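Local coordinates for microcin B17-processing protein McbD (Escherichia coli str. K-12 substr. MG1655, PDB 6GRH) that is a YcaO-family protein needed to process the inactive microcin B17 precursor McbA into the active antibiotic peptide, at residues I191-I195 with N196-E200. The protein carries 1 engineered substitution. Residues are numbered along the deposited sequence; the frame is centred on the assembly and turned at random.
Sequences IVTGI and NHIDE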
loop_
_atom_site.group_PDB
_atom_site.type_symbol
_atom_site.label_atom_id
_atom_site.label_comp_id
_atom_site.label_asym_id
_atom_site.label_seq_id
_atom_site.Cartn_x
_atom_site.Cartn_y
_atom_site.Cartn_z
ATOM N N ILE E 191 41.941 -15.000 19.971
ATOM C CA ILE E 191 40.953 -16.079 19.855
ATOM C C ILE E 191 39.974 -15.814 18.724
ATOM O O ILE E 191 39.530 -14.680 18.554
ATOM C CB ILE E 191 40.162 -16.274 21.184
ATOM C CG1 ILE E 191 39.343 -17.568 21.178
ATOM C CG2 ILE E 191 39.237 -15.086 21.507
ATOM C CD1 ILE E 191 40.186 -18.822 21.300
ATOM N N VAL E 192 39.657 -16.858 17.953
ATOM C CA VAL E 192 38.602 -16.799 16.924
ATOM C C VAL E 192 37.459 -17.702 17.388
ATOM O O VAL E 192 37.697 -18.877 17.688
ATOM C CB VAL E 192 39.121 -17.250 15.534
ATOM C CG1 VAL E 192 37.972 -17.355 14.527
ATOM C CG2 VAL E 192 40.182 -16.281 15.031
ATOM N N THR E 193 36.236 -17.150 17.458
ATOM C CA THR E 193 35.071 -17.903 17.934
ATOM C C THR E 193 34.249 -18.587 16.834
ATOM O O THR E 193 33.469 -19.480 17.141
ATOM C CB THR E 193 34.113 -17.029 18.777
ATOM O OG1 THR E 193 33.388 -16.104 17.938
ATOM C CG2 THR E 193 34.872 -16.284 19.896
ATOM N N GLY E 194 34.369 -18.148 15.579
ATOM C CA GLY E 194 33.455 -18.597 14.519
ATOM C C GLY E 194 32.090 -17.921 14.498
ATOM O O GLY E 194 31.341 -18.082 13.541
ATOM N N ILE E 195 31.749 -17.137 15.519
ATOM C CA ILE E 195 30.464 -16.463 15.547
ATOM C C ILE E 195 30.697 -15.059 14.991
ATOM O O ILE E 195 31.456 -14.280 15.585
ATOM C CB ILE E 195 29.884 -16.433 16.964
ATOM C CG1 ILE E 195 29.731 -17.875 17.494
ATOM C CG2 ILE E 195 28.557 -15.676 16.956
ATOM C CD1 ILE E 195 29.170 -17.980 18.894
ATOM N N ASN E 196 30.055 -14.751 13.861
ATOM C CA ASN E 196 30.379 -13.560 13.072
ATOM C C ASN E 196 30.340 -12.248 13.881
ATOM O O ASN E 196 31.276 -11.459 13.786
ATOM C CB ASN E 196 29.479 -13.435 11.817
ATOM C CG ASN E 196 29.996 -14.257 10.641
ATOM O OD1 ASN E 196 30.878 -15.102 10.790
ATOM N ND2 ASN E 196 29.469 -13.990 9.461
ATOM N N HIS E 197 29.317 -12.044 14.692
ATOM C CA HIS E 197 29.211 -10.768 15.414
ATOM C C HIS E 197 30.226 -10.628 16.549
ATOM O O HIS E 197 30.634 -9.513 16.862
ATOM C CB HIS E 197 27.779 -10.414 15.837
ATOM C CG HIS E 197 27.209 -11.254 16.942
ATOM N ND1 HIS E 197 26.647 -12.498 16.724
ATOM C CD2 HIS E 197 27.064 -11.003 18.264
ATOM C CE1 HIS E 197 26.193 -12.978 17.871
ATOM N NE2 HIS E 197 26.439 -12.094 18.822
ATOM N N ILE E 198 30.701 -11.757 17.082
ATOM C CA ILE E 198 31.686 -11.741 18.162
ATOM C C ILE E 198 33.051 -11.416 17.574
ATOM O O ILE E 198 33.773 -10.557 18.082
ATOM C CB ILE E 198 31.707 -13.093 18.918
ATOM C CG1 ILE E 198 30.312 -13.415 19.467
ATOM C CG2 ILE E 198 32.758 -13.099 20.025
ATOM C CD1 ILE E 198 29.709 -12.356 20.368
ATOM N N ASP E 199 33.387 -12.085 16.483
ATOM C CA ASP E 199 34.652 -11.852 15.789
ATOM C C ASP E 199 34.762 -10.448 15.204
ATOM O O ASP E 199 35.829 -9.870 15.203
ATOM C CB ASP E 199 34.856 -12.921 14.711
ATOM C CG ASP E 199 35.011 -14.326 15.315
ATOM O OD1 ASP E 199 35.409 -14.438 16.498
ATOM O OD2 ASP E 199 34.713 -15.320 14.629
ATOM N N GLU E 200 33.649 -9.909 14.730
ATOM C CA GLU E 200 33.582 -8.521 14.259
ATOM C C GLU E 200 33.960 -7.527 15.387
ATOM O O GLU E 200 34.780 -6.630 15.178
ATOM C CB GLU E 200 32.174 -8.230 13.743
ATOM C CG GLU E 200 32.033 -6.956 12.933
ATOM C CD GLU E 200 32.214 -7.150 11.438
ATOM O OE1 GLU E 200 32.671 -8.227 10.968
ATOM O OE2 GLU E 200 31.907 -6.176 10.725
#
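Asp199, in the first turn of helix 196-208, reaches back with its carboxylate to Thr193 and Gly194 in the loop that leads into the helix and gathers three donors there. Asp199 OD1 takes two of them: the backbone N of Thr193 (3.0 Å, nearly straight at 165°) comes in on the syn lone pair, whereas Thr193 OG1, also 3.0 Å from OD1, approaches from above the carboxylate plane. The other oxygen, OD2, receives a weak, bent bond from Gly194 N, so both carboxylate oxygens are engaged, which should limit rotation of the group. The Thr193 hydroxyl sits between its own backbone N and carbonyl carbon (chi1 73°), which lets OG1 donate to Asp199 and at the same time accept from Ile195 N at 3.1 Å. This second bond closes an ST turn just ahead of the helix, with Ile195 at the N-cap position. From there Ile195 O accepts Asp199 N at 3.1 Å and, more weakly, Ile198 N. The loop between strand 182-187 and helix 196-208 is thus tied to the first helical turn by backbone and side chain together. The close-packed side is the buried one, where Ile198 CG2 lies 3.8 Å from Thr193 CG2 and Ile198 CG1 meets Ile195 CG2 at the same distance; Cys256 of helix 251-275 touches both isoleucines, and Val260 adds to the cover of Ile198. His197 runs alongside Ile195, its CE1 3.7 Å from Ile195 CG2 in an oblique approach, while Ile198 CG1 lies over one ring face, offset toward the rim. Toward solvent the fit is looser: Val192 lays only CG1 near Asp199 OD2 (3.8 Å), and Gly194 and Asn196 are exposed.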